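Local coordinates for protein beta subunit of a putative Aromatic-ring-hydroxylating dioxygenase (Novosphingobium aromaticivorans DSM 12444, PDB 3EBY) that is of uncertain function but probably serves as the beta subunit of an aromatic-ring-hydroxylating dioxygenase, with an NTF2-like fold that assembles as a trimer, at residues Ser14-Phe19 with Ala95-Val100; Ala21-Cys26 with Thr37-Asp42. All blocks are in the same frame, centred on the assembly; numbering follows the deposited sequence.

Interaction 1. Residues Ser14-Phe19 with Ala95-Val100; sequences SAIDDF and AVITGV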
loop_
_atom_site.group_PDB
_atom_site.type_symbol
_atom_site.label_atom_id
_atom_site.label_comp_id
_atom_site.label_asym_id
_atom_site.label_seq_id
_atom_site.Cartn_x
_atom_site.Cartn_y
_atom_site.Cartn_z
ATOM N N SER A 14 -6.177 14.950 -0.162
ATOM C CA SER A 14 -7.088 14.089 0.587
ATOM C C SER A 14 -8.228 13.582 -0.282
ATOM O O SER A 14 -8.637 12.426 -0.149
ATOM C CB SER A 14 -7.662 14.823 1.807
ATOM O OG SER A 14 -6.653 15.122 2.731
ATOM N N ALA A 15 -8.802 14.474 -1.099
ATOM C CA ALA A 15 -9.905 14.105 -2.012
ATOM C C ALA A 15 -9.494 12.954 -2.960
ATOM O O ALA A 15 -10.235 11.975 -3.149
ATOM C CB ALA A 15 -10.374 15.374 -2.834
ATOM N N ILE A 16 -8.303 13.054 -3.523
ATOM C CA ILE A 16 -7.817 12.068 -4.480
ATOM C C ILE A 16 -7.462 10.762 -3.768
ATOM O O ILE A 16 -7.804 9.669 -4.251
ATOM C CB ILE A 16 -6.628 12.631 -5.318
ATOM C CG1 ILE A 16 -7.170 13.690 -6.309
ATOM C CG2 ILE A 16 -5.886 11.523 -6.037
ATOM C CD1 ILE A 16 -6.113 14.544 -6.935
ATOM N N ASP A 17 -6.778 10.852 -2.629
ATOM C CA ASP A 17 -6.467 9.640 -1.893
ATOM C C ASP A 17 -7.751 8.913 -1.390
ATOM O O ASP A 17 -7.845 7.697 -1.493
ATOM C CB ASP A 17 -5.505 9.923 -0.735
ATOM C CG ASP A 17 -4.074 10.235 -1.200
ATOM O OD1 ASP A 17 -3.640 9.705 -2.253
ATOM O OD2 ASP A 17 -3.359 10.963 -0.451
ATOM N N ASP A 18 -8.759 9.666 -0.949
ATOM C CA ASP A 18 -10.059 9.079 -0.555
ATOM C C ASP A 18 -10.737 8.406 -1.761
ATOM O O ASP A 18 -11.192 7.258 -1.678
ATOM C CB ASP A 18 -11.002 10.165 -0.022
ATOM C CG ASP A 18 -10.680 10.606 1.393
ATOM O OD1 ASP A 18 -9.890 9.963 2.098
ATOM O OD2 ASP A 18 -11.333 11.582 1.833
ATOM N N PHE A 19 -10.737 9.104 -2.898
ATOM C CA PHE A 19 -11.276 8.556 -4.137
ATOM C C PHE A 19 -10.616 7.200 -4.447
ATOM O O PHE A 19 -11.304 6.206 -4.715
ATOM C CB PHE A 19 -11.039 9.536 -5.309
ATOM C CG PHE A 19 -11.543 9.030 -6.638
ATOM C CD1 PHE A 19 -10.818 8.093 -7.354
ATOM C CD2 PHE A 19 -12.802 9.408 -7.111
ATOM C CE1 PHE A 19 -11.276 7.590 -8.534
ATOM C CE2 PHE A 19 -13.296 8.877 -8.305
ATOM C CZ PHE A 19 -12.521 7.953 -9.014
ATOM N N ALA A 95 -1.235 9.164 -3.759
ATOM C CA ALA A 95 -1.166 9.871 -5.050
ATOM C C ALA A 95 -0.124 10.983 -5.028
ATOM O O ALA A 95 -0.010 11.734 -4.039
ATOM C CB ALA A 95 -2.553 10.455 -5.429
ATOM N N VAL A 96 0.587 11.115 -6.148
ATOM C CA VAL A 96 1.438 12.276 -6.416
ATOM C C VAL A 96 0.748 13.210 -7.388
ATOM O O VAL A 96 0.441 12.833 -8.541
ATOM C CB VAL A 96 2.822 11.847 -6.999
ATOM C CG1 VAL A 96 3.704 13.069 -7.253
ATOM C CG2 VAL A 96 3.534 10.843 -6.049
ATOM N N ILE A 97 0.387 14.386 -6.901
ATOM C CA ILE A 97 -0.242 15.397 -7.744
ATOM C C ILE A 97 0.829 16.013 -8.652
ATOM O O ILE A 97 1.855 16.536 -8.170
ATOM C CB ILE A 97 -0.938 16.466 -6.899
ATOM C CG1 ILE A 97 -2.138 15.843 -6.157
ATOM C CG2 ILE A 97 -1.395 17.672 -7.777
ATOM C CD1 ILE A 97 -2.733 16.758 -5.107
ATOM N N THR A 98 0.569 15.964 -9.953
ATOM C CA THR A 98 1.529 16.370 -10.964
ATOM C C THR A 98 1.179 17.671 -11.680
ATOM O O THR A 98 1.990 18.181 -12.444
ATOM C CB THR A 98 1.704 15.271 -12.029
ATOM O OG1 THR A 98 0.442 14.996 -12.665
ATOM C CG2 THR A 98 2.266 13.989 -11.401
ATOM N N GLY A 99 -0.018 18.207 -11.438
ATOM C CA GLY A 99 -0.398 19.495 -12.007
ATOM C C GLY A 99 -1.767 19.932 -11.547
ATOM O O GLY A 99 -2.639 19.104 -11.236
ATOM N N VAL A 100 -1.958 21.241 -11.490
ATOM C CA VAL A 100 -3.210 21.802 -11.057
ATOM C C VAL A 100 -3.525 22.980 -11.951
ATOM O O VAL A 100 -2.680 23.854 -12.153
ATOM C CB VAL A 100 -3.143 22.261 -9.572
ATOM C CG1 VAL A 100 -4.446 22.967 -9.159
ATOM C CG2 VAL A 100 -2.825 21.070 -8.646
#
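Asp-17, on the N-terminal helix 8-28, takes hold of the backbone of Ala-95 where strand 87-101, the outermost strand of this chain's sheet on that side, runs past, in the helix-on-curved-sheet arrangement of the NTF2-like fold. The bond goes from Ala-95 N to Asp-17 OD1, 2.9 Å long and nearly straight at 168°, and it arrives on the syn lone pair, the side facing the other carboxylate oxygen. Asp-17 CG lies anti to its own carbonyl carbon (chi1 -72°), which carries the carboxylate across from the helix to that N-H.

This is the tight part of the contact. Ala-95 points its methyl at the helix, where CB touches both Asp-17 OD1 at 3.4 Å and the CG2 branch of Ile-16 at 3.6 Å, the two contacts lying roughly at right angles to each other. Further along the strand the packing slackens. Ile-97 is partly exposed, and its CG1 meets the CD1 tip of Ile-16 only at 4.3 Å. Beyond that the strand leaves the helix, and a classic beta bulge opposite Ser-106 takes in Gly-99 and the exposed Thr-98.

An alanine in place of Asp-17 would probably leave the Ala-95 N-H and Gln-13 NE2 without their carboxylate acceptor. Arg-94 of the same chain makes only a long, weak ion pair with Asp-17 OD2, while Arg-94 of the second subunit packs against Asp-17 and forms a salt bridge with Asp-18. The second carboxylate oxygen is held within the helix: Gln-13 NE2 hydrogen-bonds to Asp-17 OD2 and also to Ala-95 O, so one side-chain amide nitrogen ties the carboxylate to the carbonyl of the very residue whose N-H is bound by OD1.

Interaction 2. Residues Ala21-Cys26 with Thr37-Asp42; sequences AAYGLC and TLFVDD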
loop_
_atom_site.group_PDB
_atom_site.type_symbol
_atom_site.label_atom_id
_atom_site.label_comp_id
_atom_site.label_asym_id
_atom_site.label_seq_id
_atom_site.Cartn_x
_atom_site.Cartn_y
_atom_site.Cartn_z
ATOM N N ALA A 21 -8.967 5.049 -2.497
ATOM C CA ALA A 21 -9.320 4.021 -1.494
ATOM C C ALA A 21 -10.692 3.404 -1.798
ATOM O O ALA A 21 -10.842 2.185 -1.854
ATOM C CB ALA A 21 -9.274 4.609 -0.079
ATOM N N ALA A 22 -11.674 4.260 -2.095
ATOM C CA ALA A 22 -13.037 3.834 -2.372
ATOM C C ALA A 22 -13.155 3.153 -3.735
ATOM O O ALA A 22 -13.912 2.230 -3.883
ATOM C CB ALA A 22 -13.974 5.022 -2.310
ATOM N N TYR A 23 -12.322 3.584 -4.687
ATOM C CA TYR A 23 -12.285 2.990 -6.030
ATOM C C TYR A 23 -11.812 1.520 -5.924
ATOM O O TYR A 23 -12.411 0.594 -6.502
ATOM C CB TYR A 23 -11.336 3.816 -6.923
ATOM C CG TYR A 23 -11.139 3.288 -8.344
ATOM C CD1 TYR A 23 -10.248 2.246 -8.614
ATOM C CD2 TYR A 23 -11.822 3.851 -9.417
ATOM C CE1 TYR A 23 -10.078 1.770 -9.906
ATOM C CE2 TYR A 23 -11.643 3.365 -10.722
ATOM C CZ TYR A 23 -10.802 2.317 -10.946
ATOM O OH TYR A 23 -10.595 1.871 -12.247
ATOM N N GLY A 24 -10.726 1.302 -5.199
ATOM C CA GLY A 24 -10.228 -0.062 -5.000
ATOM C C GLY A 24 -11.237 -0.949 -4.304
ATOM O O GLY A 24 -11.404 -2.109 -4.678
ATOM N N LEU A 25 -11.895 -0.419 -3.259
ATOM C CA LEU A 25 -12.847 -1.237 -2.473
ATOM C C LEU A 25 -14.113 -1.554 -3.279
ATOM O O LEU A 25 -14.637 -2.662 -3.191
ATOM C CB LEU A 25 -13.202 -0.573 -1.140
ATOM C CG LEU A 25 -12.225 -0.906 0.013
ATOM C CD1 LEU A 25 -12.619 -0.146 1.272
ATOM C CD2 LEU A 25 -12.172 -2.415 0.286
ATOM N N CYS A 26 -14.567 -0.594 -4.087
ATOM C CA CYS A 26 -15.715 -0.791 -4.987
ATOM C C CYS A 26 -15.486 -2.007 -5.904
ATOM O O CYS A 26 -16.324 -2.924 -5.957
ATOM C CB CYS A 26 -15.944 0.515 -5.793
ATOM S SG CYS A 26 -16.724 0.305 -7.322
ATOM N N THR A 37 -19.971 5.309 -12.083
ATOM C CA THR A 37 -20.361 6.575 -11.430
ATOM C C THR A 37 -19.174 7.412 -10.932
ATOM O O THR A 37 -19.328 8.611 -10.627
ATOM C CB THR A 37 -21.347 6.350 -10.235
ATOM O OG1 THR A 37 -20.652 5.874 -9.080
ATOM C CG2 THR A 37 -22.509 5.399 -10.631
ATOM N N LEU A 38 -18.007 6.791 -10.848
ATOM C CA LEU A 38 -16.771 7.450 -10.362
ATOM C C LEU A 38 -16.101 8.286 -11.462
ATOM O O LEU A 38 -15.102 8.960 -11.227
ATOM C CB LEU A 38 -15.790 6.404 -9.827
ATOM C CG LEU A 38 -16.389 5.443 -8.789
ATOM C CD1 LEU A 38 -15.343 4.439 -8.266
ATOM C CD2 LEU A 38 -16.994 6.259 -7.611
ATOM N N PHE A 39 -16.660 8.212 -12.657
ATOM C CA PHE A 39 -16.155 8.948 -13.829
ATOM C C PHE A 39 -17.165 10.020 -14.277
ATOM O O PHE A 39 -18.366 9.929 -13.990
ATOM C CB PHE A 39 -15.953 7.986 -15.005
ATOM C CG PHE A 39 -14.902 6.919 -14.771
ATOM C CD1 PHE A 39 -15.204 5.768 -14.063
ATOM C CD2 PHE A 39 -13.647 7.017 -15.400
ATOM C CE1 PHE A 39 -14.197 4.795 -13.826
ATOM C CE2 PHE A 39 -12.684 6.014 -15.243
ATOM C CZ PHE A 39 -12.979 4.899 -14.465
ATOM N N VAL A 40 -16.679 11.042 -14.982
ATOM C CA VAL A 40 -17.582 11.979 -15.665
ATOM C C VAL A 40 -18.181 11.238 -16.866
ATOM O O VAL A 40 -17.660 10.177 -17.257
ATOM C CB VAL A 40 -16.855 13.247 -16.154
ATOM C CG1 VAL A 40 -16.118 13.926 -14.987
ATOM C CG2 VAL A 40 -15.883 12.947 -17.367
ATOM N N ASP A 41 -19.212 11.801 -17.483
ATOM C CA ASP A 41 -19.892 11.128 -18.625
ATOM C C ASP A 41 -18.949 11.022 -19.843
ATOM O O ASP A 41 -18.859 9.958 -20.485
ATOM C CB ASP A 41 -21.158 11.869 -19.042
ATOM C CG ASP A 41 -22.312 11.723 -18.030
ATOM O OD1 ASP A 41 -22.135 11.066 -16.991
ATOM O OD2 ASP A 41 -23.367 12.368 -18.259
ATOM N N ASP A 42 -18.269 12.126 -20.157
ATOM C CA ASP A 42 -17.369 12.207 -21.330
ATOM C C ASP A 42 -15.922 11.905 -20.886
ATOM O O ASP A 42 -15.063 12.783 -20.833
ATOM C CB ASP A 42 -17.482 13.593 -21.954
ATOM C CG ASP A 42 -16.616 13.759 -23.204
ATOM O OD1 ASP A 42 -16.175 12.743 -23.785
ATOM O OD2 ASP A 42 -16.339 14.921 -23.546
#
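Tyr-23 OH makes two hydrogen bonds, one with the C-terminal carboxylate oxygen Ile-163 OXT and one with the indole nitrogen Trp-35 NE1. These two bonds at the hydroxyl are likely to limit the movement of the ring against which Leu-38 packs. CG of Tyr-23 sits anti to its backbone N (chi1 177°), which swings the ring out from the helix. Leu-38 comes in obliquely, its CD1 methyl 3.8 Å from Tyr-23 CD2 and 4.1 Å from Tyr-23 CA, so that one branch touches both the ring and the root of the side chain. The same methyl lies 4.5 Å from Cys-26 SG, one turn further along the helix.

In the NTF2-like fold this helix lies against the concave side of the curved sheet, and here the short strand 39-40 leads the chain from the loop after the helix towards that sheet. Leu-38 and Val-40 pair through their backbones with Leu-143 of strand 142-150. Phe-39 meets the tyrosine a little further out on the same CD2-CE2 side: its CZ lies at the ring edge, near the ring plane, 4.3 Å from Tyr-23 CE2. Trp-35 meets both aromatic residues, edge-to-face with Phe-39 and with planes at about 65° to Tyr-23, while Arg-146 makes a cation-pi contact with the tyrosine ring.

Starting at the N terminus, helix 8-28 supplies the first half of both contacts: residues 14-19 for interaction 1, then residues 21-26 for interaction 2. The chain leaves the helix and soon returns at 37-42, closing the short loop of interaction 2. It then builds strands 43-49 and 60-64 and helix 67-79 before strand 87-101 brings 95-100 back to close interaction 1, so the shorter loop nests within the longer one. Interaction 1 ties the helix to strand 87-101; interaction 2 ties it to the segment leading into the sheet. The two meet directly where Phe-19 CE2 lies 3.4 Å from Leu-38 O.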